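Local coordinates for protein aldehyde dehydrogenase (Staphylococcus aureus, PDB 6K10) that oxidises the carotenoid aldehyde 4,4'-diaponeurosporen-4-al to 4,4'-diaponeurosporenoic acid with NAD+, a step in making the protective pigment staphyloxanthin, at residues S49-L52 with E53-T57; R291-N294 with L295-H299. The protein carries 1 engineered substitution. All coordinates share one frame; numbering follows the deposited sequence.

Contact 1: S49-L52 with E53-T57; sequences SDIL and EALYT
Ser49 OG donates to Glu53 OE2 over 3.0 Å, a side-chain bond one turn apart on the alpha helix 48-59. The serine hydroxyl stands anti to its own backbone N (chi1 -157°), which places it next to its carbonyl, and the glutamate folds back to meet it. CG of Glu53 lies beside the backbone N (chi1 -80°), the chain runs on extended, and the carboxylate comes to rest over the carbonyl of Ser49, where OE2 receives the hydroxyl nearly end-on to its C-O bond. That same carbonyl oxygen, Ser49 O, takes the backbone N of Glu53 at 2.9 Å. The next three steps of the i to i+4 series follow, from Ala54 N to Asp50 O, from Leu55 N to Ile51 O, and from Tyr56 N to Leu52 O.

On another face of the helix, Ile51 and Leu55 run side by side in the same direction. The branch methyl CG2 of Ile51 meets CD1 of Leu55 at 3.8 Å, while Leu55 CG sits 3.3 Å from Ile51 O. This buried side leans on helices 63-89 and 151-164: Ile51 reaches Ile71 and Val156, and Ala54 packs on Val153. Further along, Thr57 OG1 donates at 3.1 Å to Glu53 O from above the carbonyl plane, 36° out of it, joining Thr57 N on that oxygen, which thus serves two donors.

The helix is thus amphipathic, its aliphatic side turned inward and its polar side carrying a serine-glutamate bond that would limit the swing of the exposed carboxylate.

Contact 2: R291-N294 with L295-H299; sequences RIVN and LKHYH
Asn294 OD1 accepts the backbone N of His297 at 2.9 Å through a nearly straight N-H...O bond. This is the capping bond of an N-cap asparagine at the start of helix 295-307. The side chain gets there because CG lies between the backbone N and the carbonyl carbon (chi1 68°), which bends the amide over the first turn. The donor comes in tilted 31° from the amide plane. The main-chain O of Asn294 receives Tyr298 N at 3.0 Å, the first regular i to i+4 bond of the helix. The side chain thus supplies an acceptor for one of the first-turn N-H groups that have no carbonyl of an earlier turn to bond, and the backbone bond follows directly after it.

OD1 lies in addition at the edge of the His297 ring, near the ring plane and 3.4 Å from CD2; the amide and imidazole planes are 29° apart. Val293 CG1 approaches the same carbon obliquely, at 3.6 Å. On the other side of CG, ND1 hydrogen-bonds to Arg300 NE, three residues on, and the ring also meets that of Phe121.

Ile292, two residues ahead of the cap, points its side chain back at the helix. It packs against strand 324-330 through Ile325, which Tyr298 also touches, and Gln249 holds the backbone on both sides of it, bonding Arg291 O and Val293 N. The methyl CG2 of Ile292 presses on the first turn, 3.4 Å from Tyr298 N and 3.8 Å from His297 CB.

How the contacts relate
Following the chain from the N terminus, contact 1 comes first, wholly inside helix 48-59, and contact 2 opens far later, where the loop after helix 264-279 runs into helix 295-307. The two are in series, neither nested nor crossed, and neither closes a long loop: one joins successive turns of a helix, the other the loop and the helix it starts. The centres of contact 1 and contact 2 lie about 18 Å apart, and the nearest atoms of contact 1 and contact 2 are about 6 Å apart, without touching. A backbone hydrogen bond between Arg291 and Leu59 nevertheless links the two regions. Contact 1 rests on helices 63-89 and 151-164, contact 2 on strand 324-330; both lie away from the predicted active-site residues.

Contact 1: S49-L52 with E53-T57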
ATOM      1  N   SER A  49       5.491 -28.571 -21.311  1.00 22.83           N
ATOM      2  CA  SER A  49       5.171 -29.968 -21.042  1.00 27.72           C
ATOM      3  C   SER A  49       5.588 -30.372 -19.632  1.00 24.54           C
ATOM      4  O   SER A  49       4.841 -31.065 -18.932  1.00 26.73           O
ATOM      5  CB  SER A  49       5.840 -30.870 -22.079  1.00 33.71           C
ATOM      6  OG  SER A  49       5.155 -32.104 -22.185  1.00 38.78           O
ATOM      7  N   ASP A  50       6.776 -29.943 -19.198  1.00 22.30           N
ATOM      8  CA  ASP A  50       7.244 -30.289 -17.859  1.00 25.32           C
ATOM      9  C   ASP A  50       6.400 -29.625 -16.780  1.00 25.66           C
ATOM     10  O   ASP A  50       6.185 -30.215 -15.714  1.00 25.96           O
ATOM     11  CB  ASP A  50       8.715 -29.898 -17.697  1.00 32.26           C
ATOM     12  CG  ASP A  50       9.535 -30.183 -18.940  1.00 41.07           C
ATOM     13  OD1 ASP A  50       9.390 -29.446 -19.941  1.00 47.40           O
ATOM     14  OD2 ASP A  50      10.326 -31.150 -18.923  1.00 43.47           O
ATOM     15  N   ILE A  51       5.922 -28.405 -17.028  1.00 22.75           N
ATOM     16  CA  ILE A  51       5.059 -27.737 -16.057  1.00 22.38           C
ATOM     17  C   ILE A  51       3.735 -28.478 -15.929  1.00 24.99           C
ATOM     18  O   ILE A  51       3.243 -28.716 -14.821  1.00 25.40           O
ATOM     19  CB  ILE A  51       4.844 -26.265 -16.451  1.00 21.11           C
ATOM     20  CG1 ILE A  51       6.179 -25.524 -16.493  1.00 23.85           C
ATOM     21  CG2 ILE A  51       3.902 -25.588 -15.467  1.00 21.82           C
ATOM     22  CD1 ILE A  51       6.132 -24.246 -17.303  1.00 23.16           C
ATOM     23  N   LEU A  52       3.134 -28.846 -17.066  1.00 22.28           N
ATOM     24  CA  LEU A  52       1.887 -29.606 -17.030  1.00 21.93           C
ATOM     25  C   LEU A  52       2.073 -30.938 -16.315  1.00 21.70           C
ATOM     26  O   LEU A  52       1.209 -31.359 -15.537  1.00 22.63           O
ATOM     27  CB  LEU A  52       1.363 -29.831 -18.450  1.00 23.89           C
ATOM     28  CG  LEU A  52       0.847 -28.615 -19.222  1.00 24.83           C
ATOM     29  CD1 LEU A  52       0.540 -28.992 -20.665  1.00 24.20           C
ATOM     30  CD2 LEU A  52      -0.389 -28.037 -18.549  1.00 25.29           C
ATOM     31  N   GLU A  53       3.196 -31.617 -16.567  1.00 22.76           N
ATOM     32  CA  GLU A  53       3.462 -32.886 -15.896  1.00 24.84           C
ATOM     33  C   GLU A  53       3.590 -32.695 -14.392  1.00 21.31           C
ATOM     34  O   GLU A  53       3.040 -33.474 -13.604  1.00 24.43           O
ATOM     35  CB  GLU A  53       4.734 -33.522 -16.459  1.00 26.29           C
ATOM     36  CG  GLU A  53       4.554 -34.245 -17.779  1.00 36.22           C
ATOM     37  CD  GLU A  53       5.811 -34.222 -18.629  1.00 43.87           C
ATOM     38  OE1 GLU A  53       6.906 -34.470 -18.080  1.00 46.74           O
ATOM     39  OE2 GLU A  53       5.705 -33.966 -19.847  1.00 48.52           O
ATOM     40  N   ALA A  54       4.323 -31.660 -13.975  1.00 23.28           N
ATOM     41  CA  ALA A  54       4.533 -31.420 -12.551  1.00 20.23           C
ATOM     42  C   ALA A  54       3.229 -31.061 -11.850  1.00 23.73           C
ATOM     43  O   ALA A  54       2.959 -31.547 -10.744  1.00 25.85           O
ATOM     44  CB  ALA A  54       5.573 -30.316 -12.359  1.00 21.63           C
ATOM     45  N   LEU A  55       2.411 -30.209 -12.472  1.00 20.73           N
ATOM     46  CA  LEU A  55       1.112 -29.876 -11.898  1.00 21.20           C
ATOM     47  C   LEU A  55       0.224 -31.110 -11.804  1.00 24.92           C
ATOM     48  O   LEU A  55      -0.545 -31.263 -10.848  1.00 25.80           O
ATOM     49  CB  LEU A  55       0.436 -28.788 -12.732  1.00 20.47           C
ATOM     50  CG  LEU A  55       1.098 -27.411 -12.671  1.00 23.15           C
ATOM     51  CD1 LEU A  55       0.578 -26.503 -13.779  1.00 22.77           C
ATOM     52  CD2 LEU A  55       0.869 -26.783 -11.308  1.00 23.51           C
ATOM     53  N   TYR A  56       0.325 -32.004 -12.786  1.00 25.87           N
ATOM     54  CA  TYR A  56      -0.479 -33.220 -12.766  1.00 24.89           C
ATOM     55  C   TYR A  56      -0.042 -34.153 -11.643  1.00 23.47           C
ATOM     56  O   TYR A  56      -0.876 -34.687 -10.904  1.00 24.80           O
ATOM     57  CB  TYR A  56      -0.379 -33.928 -14.115  1.00 26.09           C
ATOM     58  CG  TYR A  56      -1.210 -35.183 -14.199  1.00 26.48           C
ATOM     59  CD1 TYR A  56      -2.591 -35.114 -14.320  1.00 30.99           C
ATOM     60  CD2 TYR A  56      -0.615 -36.436 -14.147  1.00 30.44           C
ATOM     61  CE1 TYR A  56      -3.356 -36.258 -14.395  1.00 36.64           C
ATOM     62  CE2 TYR A  56      -1.374 -37.588 -14.219  1.00 34.11           C
ATOM     63  CZ  TYR A  56      -2.743 -37.492 -14.345  1.00 39.12           C
ATOM     64  OH  TYR A  56      -3.507 -38.635 -14.418  1.00 43.35           O
ATOM     65  N   THR A  57       1.267 -34.366 -11.502  1.00 23.11           N
ATOM     66  CA  THR A  57       1.746 -35.320 -10.509  1.00 24.73           C
ATOM     67  C   THR A  57       1.507 -34.814  -9.091  1.00 25.56           C
ATOM     68  O   THR A  57       1.142 -35.594  -8.202  1.00 25.71           O
ATOM     69  CB  THR A  57       3.229 -35.615 -10.740  1.00 31.73           C
ATOM     70  OG1 THR A  57       3.407 -36.174 -12.048  1.00 30.76           O
ATOM     71  CG2 THR A  57       3.746 -36.603  -9.704  1.00 34.86           C
TER

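Contact 2: R291-N294 with L295-H299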
ATOM      1  N   ARG A 291      -6.847 -33.481  -7.196  1.00 21.85           N
ATOM      2  CA  ARG A 291      -6.538 -34.260  -6.006  1.00 24.20           C
ATOM      3  C   ARG A 291      -5.923 -33.359  -4.941  1.00 21.41           C
ATOM      4  O   ARG A 291      -5.470 -32.247  -5.222  1.00 19.88           O
ATOM      5  CB  ARG A 291      -5.575 -35.412  -6.328  1.00 24.67           C
ATOM      6  CG  ARG A 291      -6.109 -36.411  -7.345  1.00 24.56           C
ATOM      7  CD  ARG A 291      -7.269 -37.199  -6.770  1.00 21.95           C
ATOM      8  NE  ARG A 291      -7.736 -38.254  -7.667  1.00 22.16           N
ATOM      9  CZ  ARG A 291      -8.673 -38.086  -8.595  1.00 25.62           C
ATOM     10  NH1 ARG A 291      -9.249 -36.901  -8.754  1.00 26.86           N
ATOM     11  NH2 ARG A 291      -9.038 -39.105  -9.361  1.00 24.98           N
ATOM     12  N   ILE A 292      -5.897 -33.865  -3.710  1.00 21.47           N
ATOM     13  CA  ILE A 292      -5.367 -33.108  -2.580  1.00 21.48           C
ATOM     14  C   ILE A 292      -3.843 -33.127  -2.625  1.00 21.26           C
ATOM     15  O   ILE A 292      -3.225 -34.117  -3.033  1.00 23.22           O
ATOM     16  CB  ILE A 292      -5.915 -33.677  -1.255  1.00 22.15           C
ATOM     17  CG1 ILE A 292      -7.441 -33.787  -1.321  1.00 20.76           C
ATOM     18  CG2 ILE A 292      -5.515 -32.799  -0.082  1.00 20.67           C
ATOM     19  CD1 ILE A 292      -8.140 -32.481  -1.674  1.00 21.22           C
ATOM     20  N   VAL A 293      -3.226 -32.021  -2.190  1.00 19.14           N
ATOM     21  CA  VAL A 293      -1.801 -31.797  -2.444  1.00 19.12           C
ATOM     22  C   VAL A 293      -0.940 -32.874  -1.790  1.00 23.11           C
ATOM     23  O   VAL A 293      -0.009 -33.399  -2.412  1.00 22.53           O
ATOM     24  CB  VAL A 293      -1.384 -30.387  -1.984  1.00 23.30           C
ATOM     25  CG1 VAL A 293      -1.698 -30.169  -0.505  1.00 21.32           C
ATOM     26  CG2 VAL A 293       0.097 -30.151  -2.263  1.00 25.48           C
ATOM     27  N   ASN A 294      -1.219 -33.214  -0.532  1.00 20.86           N
ATOM     28  CA  ASN A 294      -0.385 -34.164   0.191  1.00 24.57           C
ATOM     29  C   ASN A 294      -1.228 -34.889   1.235  1.00 23.74           C
ATOM     30  O   ASN A 294      -2.416 -34.610   1.411  1.00 21.05           O
ATOM     31  CB  ASN A 294       0.838 -33.469   0.811  1.00 25.58           C
ATOM     32  CG  ASN A 294       0.479 -32.509   1.940  1.00 26.62           C
ATOM     33  OD1 ASN A 294      -0.692 -32.290   2.253  1.00 25.52           O
ATOM     34  ND2 ASN A 294       1.502 -31.927   2.556  1.00 30.20           N
ATOM     35  N   LEU A 295      -0.589 -35.830   1.935  1.00 23.52           N
ATOM     36  CA  LEU A 295      -1.308 -36.665   2.893  1.00 23.38           C
ATOM     37  C   LEU A 295      -1.757 -35.878   4.117  1.00 22.26           C
ATOM     38  O   LEU A 295      -2.796 -36.200   4.705  1.00 25.63           O
ATOM     39  CB  LEU A 295      -0.435 -37.846   3.313  1.00 26.25           C
ATOM     40  CG  LEU A 295      -0.396 -38.972   2.281  1.00 31.13           C
ATOM     41  CD1 LEU A 295       0.619 -40.029   2.676  1.00 32.97           C
ATOM     42  CD2 LEU A 295      -1.783 -39.584   2.113  1.00 30.33           C
ATOM     43  N   LYS A 296      -0.996 -34.858   4.520  1.00 21.59           N
ATOM     44  CA  LYS A 296      -1.398 -34.058   5.673  1.00 22.95           C
ATOM     45  C   LYS A 296      -2.712 -33.334   5.404  1.00 21.07           C
ATOM     46  O   LYS A 296      -3.641 -33.386   6.217  1.00 21.84           O
ATOM     47  CB  LYS A 296      -0.299 -33.060   6.038  1.00 24.43           C
ATOM     48  CG  LYS A 296      -0.709 -32.071   7.122  1.00 27.75           C
ATOM     49  CD  LYS A 296      -1.148 -32.795   8.387  1.00 27.95           C
ATOM     50  CE  LYS A 296      -1.428 -31.823   9.518  1.00 29.28           C
ATOM     51  NZ  LYS A 296      -1.948 -32.524  10.726  1.00 29.22           N
ATOM     52  N   HIS A 297      -2.810 -32.654   4.259  1.00 22.73           N
ATOM     53  CA  HIS A 297      -4.051 -31.961   3.929  1.00 18.49           C
ATOM     54  C   HIS A 297      -5.171 -32.941   3.609  1.00 21.69           C
ATOM     55  O   HIS A 297      -6.341 -32.652   3.882  1.00 23.37           O
ATOM     56  CB  HIS A 297      -3.825 -31.003   2.761  1.00 21.23           C
ATOM     57  CG  HIS A 297      -3.201 -29.703   3.161  1.00 24.13           C
ATOM     58  ND1 HIS A 297      -3.854 -28.774   3.942  1.00 24.48           N
ATOM     59  CD2 HIS A 297      -1.982 -29.179   2.894  1.00 24.99           C
ATOM     60  CE1 HIS A 297      -3.065 -27.732   4.136  1.00 27.14           C
ATOM     61  NE2 HIS A 297      -1.923 -27.953   3.509  1.00 26.33           N
ATOM     62  N   TYR A 298      -4.835 -34.097   3.033  1.00 22.66           N
ATOM     63  CA  TYR A 298      -5.841 -35.125   2.803  1.00 22.52           C
ATOM     64  C   TYR A 298      -6.461 -35.581   4.119  1.00 24.09           C
ATOM     65  O   TYR A 298      -7.687 -35.695   4.236  1.00 25.11           O
ATOM     66  CB  TYR A 298      -5.224 -36.307   2.054  1.00 19.61           C
ATOM     67  CG  TYR A 298      -6.139 -37.508   1.968  1.00 21.90           C
ATOM     68  CD1 TYR A 298      -7.072 -37.623   0.946  1.00 23.31           C
ATOM     69  CD2 TYR A 298      -6.072 -38.525   2.912  1.00 22.41           C
ATOM     70  CE1 TYR A 298      -7.913 -38.716   0.869  1.00 24.45           C
ATOM     71  CE2 TYR A 298      -6.908 -39.618   2.844  1.00 22.09           C
ATOM     72  CZ  TYR A 298      -7.825 -39.710   1.822  1.00 26.20           C
ATOM     73  OH  TYR A 298      -8.655 -40.803   1.757  1.00 29.70           O
ATOM     74  N   HIS A 299      -5.625 -35.844   5.125  1.00 22.13           N
ATOM     75  CA  HIS A 299      -6.142 -36.287   6.415  1.00 18.75           C
ATOM     76  C   HIS A 299      -6.849 -35.159   7.154  1.00 21.08           C
ATOM     77  O   HIS A 299      -7.804 -35.411   7.897  1.00 23.33           O
ATOM     78  CB  HIS A 299      -5.007 -36.860   7.263  1.00 22.85           C
ATOM     79  CG  HIS A 299      -4.523 -38.195   6.791  1.00 26.92           C
ATOM     80  ND1 HIS A 299      -3.190 -38.544   6.783  1.00 31.05           N
ATOM     81  CD2 HIS A 299      -5.196 -39.267   6.312  1.00 27.99           C
ATOM     82  CE1 HIS A 299      -3.062 -39.774   6.317  1.00 31.49           C
ATOM     83  NE2 HIS A 299      -4.265 -40.235   6.025  1.00 28.86           N
TER